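Local coordinates for alpha-glucosidase ([Eubacterium] rectale, PDB 6PNR), which probably hydrolyses alpha-glycosides of sulfoquinovose, the sulfonated sugar of plant sulfolipids, as a glycoside hydrolase of family 31, at residues I133-P138 with E411-P416; M388-E393 with F439-G444; L600-Y605 with W612-P617; V622-G627 with T644-R649. One frame throughout, in Å; residues are numbered along the deposited sequence.

Contact 1 of 4, residues I133-P138 with E411-P416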
# COMPACT_ATOMS: atom_id res chain seq x y z
N ILE A 133 5.32 1.98 15.76
CA ILE A 133 4.87 1.94 17.16
C ILE A 133 3.78 2.99 17.30
O ILE A 133 4.06 4.18 17.51
CB ILE A 133 6.04 2.21 18.12
CG1 ILE A 133 7.22 1.28 17.82
CG2 ILE A 133 5.58 2.14 19.61
CD1 ILE A 133 6.92 -0.21 17.94
N TRP A 134 2.52 2.57 17.13
CA TRP A 134 1.39 3.49 17.14
C TRP A 134 0.18 2.64 17.51
O TRP A 134 -0.18 1.74 16.76
CB TRP A 134 1.21 4.16 15.78
CG TRP A 134 0.17 5.26 15.72
CD1 TRP A 134 -1.11 5.17 15.24
CD2 TRP A 134 0.34 6.62 16.15
NE1 TRP A 134 -1.74 6.38 15.34
CE2 TRP A 134 -0.88 7.29 15.90
CE3 TRP A 134 1.39 7.34 16.73
CZ2 TRP A 134 -1.07 8.64 16.21
CZ3 TRP A 134 1.21 8.68 17.03
CH2 TRP A 134 -0.01 9.32 16.77
N THR A 135 -0.41 2.90 18.68
CA THR A 135 -1.55 2.09 19.09
C THR A 135 -2.75 2.43 18.21
O THR A 135 -2.98 3.59 17.86
CB THR A 135 -1.87 2.29 20.58
OG1 THR A 135 -2.99 1.47 20.95
CG2 THR A 135 -2.16 3.75 20.93
N SER A 136 -3.48 1.40 17.79
CA SER A 136 -4.61 1.60 16.88
C SER A 136 -5.44 0.33 16.87
O SER A 136 -5.05 -0.69 17.44
CB SER A 136 -4.14 1.95 15.46
OG SER A 136 -3.66 0.80 14.77
N GLU A 137 -6.58 0.39 16.20
CA GLU A 137 -7.23 -0.86 15.84
C GLU A 137 -6.21 -1.75 15.13
O GLU A 137 -5.46 -1.26 14.27
CB GLU A 137 -8.44 -0.59 14.95
CG GLU A 137 -9.62 0.03 15.69
CD GLU A 137 -10.41 -0.99 16.49
OE1 GLU A 137 -10.22 -2.20 16.29
OE2 GLU A 137 -11.21 -0.57 17.35
N PRO A 138 -6.13 -3.04 15.47
CA PRO A 138 -5.10 -3.91 14.89
C PRO A 138 -5.39 -4.36 13.47
O PRO A 138 -4.53 -5.00 12.85
CB PRO A 138 -5.08 -5.10 15.85
CG PRO A 138 -6.53 -5.20 16.26
CD PRO A 138 -6.99 -3.77 16.42
N GLU A 411 0.72 12.21 23.12
CA GLU A 411 -0.21 11.60 24.06
C GLU A 411 -0.97 10.41 23.48
O GLU A 411 -1.53 9.63 24.26
CB GLU A 411 -1.20 12.64 24.58
CG GLU A 411 -0.56 13.79 25.32
CD GLU A 411 -0.16 13.43 26.73
OE1 GLU A 411 -0.03 12.22 27.03
OE2 GLU A 411 0.00 14.35 27.56
N HIS A 412 -1.01 10.27 22.15
CA HIS A 412 -1.74 9.16 21.54
C HIS A 412 -1.27 7.81 22.09
O HIS A 412 -2.09 7.01 22.56
CB HIS A 412 -1.62 9.19 20.02
CG HIS A 412 -2.20 7.99 19.36
ND1 HIS A 412 -3.53 7.91 19.00
CD2 HIS A 412 -1.66 6.79 19.05
CE1 HIS A 412 -3.78 6.73 18.47
NE2 HIS A 412 -2.66 6.02 18.49
N ASN A 413 0.04 7.55 22.03
CA ASN A 413 0.56 6.29 22.55
C ASN A 413 0.55 6.26 24.06
O ASN A 413 0.65 5.18 24.65
CB ASN A 413 1.98 6.03 22.05
CG ASN A 413 2.03 5.65 20.58
OD1 ASN A 413 1.06 5.13 20.02
ND2 ASN A 413 3.18 5.89 19.95
N HIS A 414 0.47 7.43 24.70
CA HIS A 414 0.44 7.49 26.15
C HIS A 414 -0.91 7.05 26.70
O HIS A 414 -0.98 6.56 27.83
CB HIS A 414 0.74 8.91 26.62
CG HIS A 414 1.05 9.00 28.09
ND1 HIS A 414 0.97 10.18 28.79
CD2 HIS A 414 1.45 8.06 28.98
CE1 HIS A 414 1.29 9.97 30.05
NE2 HIS A 414 1.59 8.69 30.19
N TRP A 415 -1.99 7.23 25.91
CA TRP A 415 -3.34 7.04 26.45
C TRP A 415 -3.57 5.67 27.07
O TRP A 415 -4.16 5.62 28.17
CB TRP A 415 -4.38 7.31 25.35
CG TRP A 415 -5.54 8.08 25.86
CD1 TRP A 415 -6.79 7.61 26.12
CD2 TRP A 415 -5.55 9.47 26.18
NE1 TRP A 415 -7.59 8.63 26.58
CE2 TRP A 415 -6.85 9.78 26.63
CE3 TRP A 415 -4.59 10.49 26.13
CZ2 TRP A 415 -7.22 11.07 27.03
CZ3 TRP A 415 -4.95 11.76 26.53
CH2 TRP A 415 -6.26 12.04 26.98
N PRO A 416 -3.19 4.55 26.45
CA PRO A 416 -3.46 3.24 27.07
C PRO A 416 -2.88 3.09 28.46
O PRO A 416 -3.49 2.42 29.30
CB PRO A 416 -2.82 2.26 26.09
CG PRO A 416 -2.91 2.96 24.77
CD PRO A 416 -2.60 4.38 25.10
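His412 lies flat against the indole of Trp134, and its side chain can be followed along that ring atom by atom. CG stands anti to the backbone N (chi1 173°), which sends the imidazole from helix 408-429 toward the 133-138 loop. CB rests on the rim of the six-membered ring, 3.6 Å from Trp134 CH2. CG comes next, over CZ2, and His412 CD2 sits above the middle of the indole, 3.3 Å from Trp134 CE2. The planes differ by only 8° and the centroids are 3.9 Å apart, an offset stack. At the tip, NE2, still over the pyrrole side of the indole, donates within its own ring plane to Thr135 O, a short bond of 2.5 Å. The other nitrogen, ND1, is bonded to Leu395 O; with a carbonyl at each nitrogen, a doubly protonated ring is possible.

Asn413 works beside it with both ends of its amide. OD1 accepts from Thr135 N at 3.0 Å, a fairly straight bond, while ND2 reaches Ile133 O at 3.1 Å from above the carbonyl plane. One side chain thus reads the backbone on the two flanks of Trp134. Thr135 CG2 meets Pro416 CG tip to tip at 4.0 Å, and its OG1 is bonded to Asn166 O.

All six touching residues are buried. The arrangement is a domain junction of the family 31 fold: the loop leaving the amino-terminal antiparallel sheet after strand 130-133 docks on a helix that links two parallel strands of the TIM barrel.

Contact 2 of 4, residues M388-E393 with F439-G444. With 9VH ([(3~{S},4~{R},5~{R})-4,5-bis(oxidanyl)piperidin-3-yl]methanesulfonic acid), chain C.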
# COMPACT_ATOMS: atom_id res chain seq x y z
N MET A 388 -13.91 -5.97 31.71
CA MET A 388 -13.14 -5.59 30.54
C MET A 388 -12.89 -4.09 30.61
O MET A 388 -13.83 -3.30 30.75
CB MET A 388 -13.89 -5.95 29.27
CG MET A 388 -13.15 -5.57 27.99
SD MET A 388 -13.99 -6.12 26.47
CE MET A 388 -13.56 -7.86 26.45
N ALA A 389 -11.61 -3.69 30.55
CA ALA A 389 -11.23 -2.28 30.54
C ALA A 389 -10.69 -1.99 29.14
O ALA A 389 -9.50 -2.15 28.86
CB ALA A 389 -10.21 -1.96 31.64
N ASP A 390 -11.58 -1.51 28.28
CA ASP A 390 -11.43 -1.62 26.84
C ASP A 390 -10.87 -0.34 26.24
O ASP A 390 -10.78 0.70 26.88
CB ASP A 390 -12.80 -1.95 26.25
CG ASP A 390 -12.74 -2.48 24.84
OD1 ASP A 390 -11.64 -2.80 24.31
OD2 ASP A 390 -13.82 -2.57 24.26
N PHE A 391 -10.47 -0.45 24.97
CA PHE A 391 -10.04 0.67 24.14
C PHE A 391 -8.84 1.40 24.72
O PHE A 391 -8.08 0.84 25.51
CB PHE A 391 -11.20 1.64 23.91
CG PHE A 391 -12.24 1.12 22.93
CD1 PHE A 391 -12.07 1.29 21.56
CD2 PHE A 391 -13.38 0.47 23.38
CE1 PHE A 391 -13.03 0.82 20.65
CE2 PHE A 391 -14.34 0.00 22.47
CZ PHE A 391 -14.16 0.17 21.12
N GLY A 392 -8.66 2.66 24.32
CA GLY A 392 -7.46 3.41 24.60
C GLY A 392 -6.65 3.78 23.37
O GLY A 392 -5.63 4.47 23.52
N GLU A 393 -7.06 3.37 22.17
CA GLU A 393 -6.28 3.54 20.95
C GLU A 393 -6.75 4.70 20.08
O GLU A 393 -6.13 4.96 19.04
CB GLU A 393 -6.31 2.27 20.08
CG GLU A 393 -6.17 0.95 20.82
CD GLU A 393 -7.50 0.42 21.33
OE1 GLU A 393 -8.49 1.18 21.31
OE2 GLU A 393 -7.56 -0.76 21.75
N PHE A 439 -9.22 -6.54 32.58
CA PHE A 439 -8.36 -6.96 31.49
C PHE A 439 -8.41 -5.95 30.36
O PHE A 439 -9.49 -5.44 30.03
CB PHE A 439 -8.70 -8.39 30.99
CG PHE A 439 -10.17 -8.73 31.03
CD1 PHE A 439 -10.79 -9.12 32.21
CD2 PHE A 439 -10.93 -8.71 29.85
CE1 PHE A 439 -12.14 -9.46 32.23
CE2 PHE A 439 -12.29 -9.04 29.87
CZ PHE A 439 -12.89 -9.41 31.04
N MET A 440 -7.24 -5.64 29.80
CA MET A 440 -7.09 -4.62 28.78
C MET A 440 -6.52 -5.22 27.51
O MET A 440 -5.75 -6.19 27.54
CB MET A 440 -6.16 -3.50 29.28
CG MET A 440 -6.51 -3.00 30.68
SD MET A 440 -5.49 -1.59 31.14
CE MET A 440 -6.01 -0.36 29.94
N ARG A 441 -6.89 -4.65 26.37
CA ARG A 441 -6.29 -5.02 25.10
C ARG A 441 -5.25 -4.02 24.62
O ARG A 441 -4.34 -4.41 23.88
CB ARG A 441 -7.38 -5.18 24.02
CG ARG A 441 -8.08 -3.87 23.65
CD ARG A 441 -9.13 -4.05 22.53
NE ARG A 441 -9.49 -2.76 21.94
CZ ARG A 441 -10.40 -2.59 20.98
NH1 ARG A 441 -11.06 -3.63 20.48
NH2 ARG A 441 -10.65 -1.38 20.51
N ALA A 442 -5.35 -2.75 25.00
CA ALA A 442 -4.36 -1.75 24.63
C ALA A 442 -3.32 -1.59 25.74
O ALA A 442 -3.56 -1.91 26.91
CB ALA A 442 -5.02 -0.41 24.34
N GLY A 443 -2.16 -1.07 25.36
CA GLY A 443 -1.13 -0.86 26.37
C GLY A 443 0.04 -0.07 25.83
O GLY A 443 0.06 0.36 24.67
N GLY A 444 1.02 0.11 26.70
CA GLY A 444 2.23 0.84 26.40
C GLY A 444 3.23 0.57 27.50
O GLY A 444 2.99 -0.24 28.39
O1 9VH C . -19.17 -3.16 20.74
S1 9VH C . -18.53 -2.38 21.78
O2 9VH C . -17.53 -1.52 21.20
O3 9VH C . -19.51 -1.71 22.60
C1 9VH C . -17.71 -3.57 22.80
C2 9VH C . -16.57 -4.33 22.10
C3 9VH C . -15.38 -3.39 21.98
N1 9VH C . -14.09 -3.97 21.62
C4 9VH C . -13.75 -5.12 22.46
C5 9VH C . -14.86 -6.16 22.40
O4 9VH C . -14.48 -7.26 23.22
C6 9VH C . -16.16 -5.56 22.91
O5 9VH C . -17.21 -6.54 22.86
O HOH W 1 -7.80 -1.74 26.76
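Met388 and Phe439 form a parallel beta bridge with their CA atoms 5.1 Å apart, fastened by Ala389 N donating to Phe439 O at 2.8 Å, after which both chains leave the sheet as loops. The Phe439 ring turns back under its neighbour, so that Met388 CA lies over its face, 3.9 Å from the ring centroid, in a CH-pi contact. Met388 itself bends at its end and brings CE to 3.4 Å from O4 of the inhibitor.

Arg441 carries the other half. Its CG sits between the backbone N and carbonyl carbon (chi1 66°), and the chain then runs extended to the guanidinium. NE donates to Glu393 OE2 at 2.8 Å, on the syn side of the carboxylate, in a rather bent bond; a long, weak bond joins NH2 to Glu393 OE1. Asp390 OD1 stands 3.2 Å from Arg441 NE but above the guanidinium face, so this salt bridge is charge attraction without an N-H aimed at it; the other oxygen of Asp390 is bonded to Tyr318 OH. Arg441 CZ lies 4.4 Å from the centroid of Phe391, 16° off the ring normal, a cation-pi contact. NH1 approaches N1 of the piperidine at 3.3 Å. One water ties the two backbones together, donating to Ala389 O and Phe391 O and accepting from Ala442 N.

An alanine in place of Arg441 would probably leave Asp390 and Glu393 without their shared countercharge and open a gap beside Phe391. The chemistry implies that one cation, set between two carboxylates and an aromatic face, probably orders this wall of the sulfonated inhibitor's pocket and is likely to tune its electrostatics.

Contact 3 of 4, residues L600-Y605 with W612-P617; sequences LIAPVY and WDVYLP
Trp612 is the main bump of this contact, and the backbone from Ala602 to Tyr605 curves round it as the hollow. With CG anti to the backbone N (chi1 -165°), the indole drops from strand 611-616 onto the opposing chain. Val604 CA lies almost exactly above the middle of the six-membered ring, 3.9 Å from its centroid, a CH-pi contact, and Val604 CG2 continues the cover toward the pyrrole side, 3.8 Å from Trp612 CD2. The far edge of the indole then runs into the face of Tyr605: the planes stand 80° apart with six-membered ring centroids separated by 5.0 Å, a T-shaped pair in which Trp612 CZ2 leads. The polar corner of the ring is accommodated too, since Trp612 NE1 donates to a water at 3.0 Å that in turn donates to Pro603 O.

Further along, the interlock is smaller and wholly aliphatic. The Ala602 methyl fits against the branched end of Val614, whose CG2 is 4.1 Å from Ala602 CB. Leu600 pushes its fork past Val614 and ends tip to tip with Pro617, CD1 lying 3.5 Å from Pro617 CD, while Leu616 CD2 closes the side at 3.8 Å from Leu600 CD1.

The touching parts run 148° apart without beta pairing; even the closest CA atoms, those of Ala602 and Val614, are 6.6 Å apart. Strand 599-601 belongs to the larger antiparallel sheet and 611-616 pairs with 633-638, so two sheets of the carboxy-terminal beta domain pack face to face here. Chemically the joint relies on apolar fit, with aromatic contacts and one bridging water at the tryptophan end in place of direct polar bonds.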
# COMPACT_ATOMS: atom_id res chain seq x y z
N LEU A 600 4.83 -28.12 27.46
CA LEU A 600 4.90 -27.56 26.12
C LEU A 600 3.53 -27.68 25.48
O LEU A 600 2.93 -28.77 25.48
CB LEU A 600 5.96 -28.27 25.26
CG LEU A 600 6.20 -27.54 23.93
CD1 LEU A 600 7.66 -27.65 23.54
CD2 LEU A 600 5.32 -28.09 22.78
N ILE A 601 3.03 -26.57 24.96
CA ILE A 601 1.72 -26.52 24.31
C ILE A 601 1.93 -26.11 22.86
O ILE A 601 2.63 -25.13 22.59
CB ILE A 601 0.77 -25.53 25.01
CG1 ILE A 601 0.86 -25.67 26.54
CG2 ILE A 601 -0.66 -25.74 24.49
CD1 ILE A 601 0.49 -27.08 27.07
N ALA A 602 1.33 -26.87 21.95
CA ALA A 602 1.40 -26.62 20.51
C ALA A 602 -0.02 -26.67 19.96
O ALA A 602 -0.46 -27.71 19.46
CB ALA A 602 2.29 -27.63 19.80
N PRO A 603 -0.77 -25.57 20.05
CA PRO A 603 -2.20 -25.63 19.71
C PRO A 603 -2.45 -25.92 18.23
O PRO A 603 -1.76 -25.41 17.35
CB PRO A 603 -2.71 -24.24 20.09
CG PRO A 603 -1.76 -23.78 21.16
CD PRO A 603 -0.42 -24.31 20.70
N VAL A 604 -3.45 -26.76 17.97
CA VAL A 604 -3.97 -26.90 16.61
C VAL A 604 -4.64 -25.59 16.23
O VAL A 604 -5.61 -25.16 16.87
CB VAL A 604 -4.96 -28.07 16.52
CG1 VAL A 604 -5.63 -28.11 15.12
CG2 VAL A 604 -4.24 -29.40 16.83
N TYR A 605 -4.12 -24.94 15.19
CA TYR A 605 -4.68 -23.67 14.75
C TYR A 605 -5.25 -23.76 13.34
O TYR A 605 -5.47 -22.72 12.71
CB TYR A 605 -3.64 -22.55 14.86
CG TYR A 605 -2.37 -22.72 14.04
CD1 TYR A 605 -2.37 -22.52 12.66
CD2 TYR A 605 -1.16 -23.06 14.66
CE1 TYR A 605 -1.20 -22.66 11.90
CE2 TYR A 605 0.02 -23.19 13.91
CZ TYR A 605 -0.01 -22.99 12.54
OH TYR A 605 1.15 -23.12 11.81
N TRP A 612 -1.18 -33.58 14.58
CA TRP A 612 -0.50 -32.29 14.61
C TRP A 612 1.01 -32.52 14.72
O TRP A 612 1.44 -33.37 15.50
CB TRP A 612 -1.00 -31.42 15.78
CG TRP A 612 -0.61 -29.96 15.67
CD1 TRP A 612 0.26 -29.28 16.48
CD2 TRP A 612 -1.08 -29.01 14.70
NE1 TRP A 612 0.37 -27.96 16.07
CE2 TRP A 612 -0.45 -27.77 14.98
CE3 TRP A 612 -1.98 -29.08 13.63
CZ2 TRP A 612 -0.68 -26.62 14.23
CZ3 TRP A 612 -2.21 -27.94 12.87
CH2 TRP A 612 -1.56 -26.72 13.17
N ASP A 613 1.78 -31.80 13.90
CA ASP A 613 3.24 -31.85 13.97
C ASP A 613 3.73 -30.96 15.10
O ASP A 613 3.30 -29.82 15.23
CB ASP A 613 3.86 -31.38 12.65
CG ASP A 613 3.53 -32.30 11.48
OD1 ASP A 613 3.36 -33.52 11.69
OD2 ASP A 613 3.46 -31.80 10.33
N VAL A 614 4.65 -31.48 15.91
CA VAL A 614 5.17 -30.77 17.08
C VAL A 614 6.69 -30.85 17.05
O VAL A 614 7.25 -31.91 16.76
CB VAL A 614 4.63 -31.37 18.39
CG1 VAL A 614 5.18 -30.63 19.61
CG2 VAL A 614 3.10 -31.40 18.39
N TYR A 615 7.35 -29.74 17.36
CA TYR A 615 8.77 -29.77 17.65
C TYR A 615 8.96 -29.71 19.16
O TYR A 615 8.55 -28.74 19.81
CB TYR A 615 9.53 -28.63 16.99
CG TYR A 615 10.97 -28.61 17.47
CD1 TYR A 615 11.92 -29.44 16.89
CD2 TYR A 615 11.37 -27.79 18.53
CE1 TYR A 615 13.23 -29.45 17.34
CE2 TYR A 615 12.68 -27.80 18.99
CZ TYR A 615 13.61 -28.64 18.38
OH TYR A 615 14.92 -28.66 18.81
N LEU A 616 9.61 -30.74 19.73
CA LEU A 616 9.97 -30.74 21.14
C LEU A 616 11.46 -30.48 21.31
O LEU A 616 12.27 -31.12 20.63
CB LEU A 616 9.61 -32.07 21.80
CG LEU A 616 8.14 -32.44 21.93
CD1 LEU A 616 8.02 -33.82 22.56
CD2 LEU A 616 7.41 -31.41 22.77
N PRO A 617 11.86 -29.56 22.18
CA PRO A 617 13.27 -29.45 22.54
C PRO A 617 13.75 -30.71 23.24
O PRO A 617 12.96 -31.51 23.74
CB PRO A 617 13.31 -28.24 23.50
CG PRO A 617 12.02 -27.49 23.22
CD PRO A 617 11.02 -28.53 22.82
O HOH W 2 0.90 -25.21 17.23

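Contact 4 of 4, residues V622-G627 with T644-R649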
# COMPACT_ATOMS: atom_id res chain seq x y z
N VAL A 622 6.44 -36.18 28.22
CA VAL A 622 5.32 -37.11 28.27
C VAL A 622 4.12 -36.44 27.61
O VAL A 622 3.70 -35.36 28.05
CB VAL A 622 4.96 -37.52 29.71
CG1 VAL A 622 3.82 -38.54 29.69
CG2 VAL A 622 6.19 -38.08 30.45
N HIS A 623 3.58 -37.06 26.56
CA HIS A 623 2.35 -36.57 25.95
C HIS A 623 1.20 -36.69 26.93
O HIS A 623 0.96 -37.76 27.50
CB HIS A 623 2.05 -37.35 24.67
CG HIS A 623 0.85 -36.86 23.93
ND1 HIS A 623 -0.27 -37.63 23.74
CD2 HIS A 623 0.60 -35.68 23.31
CE1 HIS A 623 -1.17 -36.94 23.05
NE2 HIS A 623 -0.66 -35.75 22.78
N LEU A 624 0.47 -35.59 27.13
CA LEU A 624 -0.46 -35.51 28.27
C LEU A 624 -1.57 -36.54 28.18
O LEU A 624 -1.95 -37.15 29.19
CB LEU A 624 -1.05 -34.10 28.36
CG LEU A 624 -2.15 -33.90 29.42
CD1 LEU A 624 -1.60 -34.14 30.83
CD2 LEU A 624 -2.75 -32.50 29.30
N TRP A 625 -2.14 -36.73 26.99
CA TRP A 625 -3.34 -37.56 26.87
C TRP A 625 -3.03 -39.05 26.76
O TRP A 625 -3.88 -39.88 27.14
CB TRP A 625 -4.18 -37.10 25.66
CG TRP A 625 -4.39 -35.60 25.62
CD1 TRP A 625 -3.88 -34.73 24.70
CD2 TRP A 625 -5.14 -34.80 26.55
NE1 TRP A 625 -4.27 -33.44 24.99
CE2 TRP A 625 -5.04 -33.46 26.13
CE3 TRP A 625 -5.88 -35.09 27.71
CZ2 TRP A 625 -5.67 -32.40 26.82
CZ3 TRP A 625 -6.50 -34.05 28.39
CH2 TRP A 625 -6.38 -32.72 27.94
N THR A 626 -1.85 -39.42 26.26
CA THR A 626 -1.53 -40.83 26.06
C THR A 626 -0.49 -41.37 27.03
O THR A 626 -0.46 -42.58 27.25
CB THR A 626 -1.03 -41.07 24.63
OG1 THR A 626 0.12 -40.25 24.37
CG2 THR A 626 -2.13 -40.76 23.62
N GLY A 627 0.35 -40.52 27.61
CA GLY A 627 1.45 -40.99 28.44
C GLY A 627 2.69 -41.39 27.67
O GLY A 627 3.69 -41.75 28.30
N THR A 644 -5.61 -31.35 22.96
CA THR A 644 -4.57 -30.39 22.64
C THR A 644 -3.21 -31.08 22.58
O THR A 644 -2.90 -31.91 23.44
CB THR A 644 -4.52 -29.30 23.72
OG1 THR A 644 -5.85 -28.93 24.08
CG2 THR A 644 -3.76 -28.07 23.24
N PRO A 645 -2.37 -30.76 21.58
CA PRO A 645 -0.99 -31.26 21.62
C PRO A 645 -0.23 -30.67 22.80
O PRO A 645 0.31 -29.57 22.71
CB PRO A 645 -0.42 -30.80 20.27
CG PRO A 645 -1.63 -30.70 19.39
CD PRO A 645 -2.67 -30.11 20.31
N ALA A 646 -0.22 -31.39 23.92
CA ALA A 646 0.34 -30.88 25.17
C ALA A 646 1.23 -31.94 25.78
O ALA A 646 0.89 -33.13 25.79
CB ALA A 646 -0.77 -30.50 26.15
N PHE A 647 2.38 -31.51 26.29
CA PHE A 647 3.40 -32.39 26.83
C PHE A 647 3.90 -31.80 28.14
O PHE A 647 3.92 -30.58 28.31
CB PHE A 647 4.57 -32.55 25.84
CG PHE A 647 4.14 -32.93 24.45
CD1 PHE A 647 3.58 -31.99 23.59
CD2 PHE A 647 4.27 -34.24 24.00
CE1 PHE A 647 3.15 -32.33 22.33
CE2 PHE A 647 3.85 -34.59 22.72
CZ PHE A 647 3.29 -33.63 21.88
N TYR A 648 4.28 -32.66 29.08
CA TYR A 648 4.91 -32.20 30.31
C TYR A 648 6.24 -32.91 30.52
O TYR A 648 6.48 -34.01 30.01
CB TYR A 648 3.99 -32.40 31.54
CG TYR A 648 3.64 -33.83 31.88
CD1 TYR A 648 4.43 -34.58 32.76
CD2 TYR A 648 2.51 -34.42 31.35
CE1 TYR A 648 4.09 -35.89 33.08
CE2 TYR A 648 2.16 -35.71 31.66
CZ TYR A 648 2.95 -36.45 32.52
OH TYR A 648 2.58 -37.74 32.80
N ARG A 649 7.12 -32.24 31.26
CA ARG A 649 8.41 -32.81 31.63
C ARG A 649 8.22 -34.00 32.56
O ARG A 649 7.51 -33.90 33.57
CB ARG A 649 9.28 -31.76 32.31
CG ARG A 649 9.70 -30.61 31.40
CD ARG A 649 10.58 -29.62 32.17
NE ARG A 649 11.64 -30.29 32.91
CZ ARG A 649 11.70 -30.37 34.24
NH1 ARG A 649 10.78 -29.78 35.00
NH2 ARG A 649 12.70 -31.02 34.81
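Val622 lies over the ring of Tyr648, its CB 3.8 Å from the ring centroid and near the normal, while CG1 reaches along to 3.4 Å from Tyr648 OH. The ring gets there because its CG occupies the position between backbone N and carbonyl carbon (chi1 63°). The two residues are a hydrogen-bonded antiparallel pair: Val622 N donates to Tyr648 O at 2.8 Å, and Tyr648 N answers to Val622 O at 2.9 Å. One step on, His623 and Phe647 make the non-hydrogen-bonded pair, with His623 CD2 3.5 Å from Phe647 CE2 over the phenyl face. Strands 621-623 and 646-649 are neighbours in the antiparallel sheet of the family 31 carboxy-terminal domain. Leu624 N extends the pairing to Ala646 O, and beyond it Trp625 NE1 donates in its ring plane to Thr644 O at 2.6 Å.

A second shell sets these groups. Thr626 OG1 shares a hydrogen bond with His623 ND1, which would limit the turning of the imidazole, and Arg546 makes a cation-pi contact with Trp625. Helix 655-665 backs Tyr648 through Phe658. A serine in place of Tyr648 would probably uncover Val622 and leave a gap between the sheet and that helix.

In the fold
Contacts 1 and 2 adjoin, their centres 10 Å apart, and their segments alternate along the chain. They meet where His412 CE1 approaches Glu393 O at 3.0 Å and Pro416 CG approaches Gly392 O at 3.3 Å; a long, weak ion pair joins Glu137 to Arg441. Contact 2 lines the inhibitor pocket directly, whereas in contact 1 the side chain of Thr135 lies about 12 Å from the inhibitor, one layer behind. Contacts 3 and 4 form a second pair, also centred 10 Å apart, linked by a probable hydrogen bond from Leu600 N to Phe647 O at 2.8 Å. The pairs remain separate: their closest approach, between contacts 1 and 3, is about 18 Å between nearest atoms.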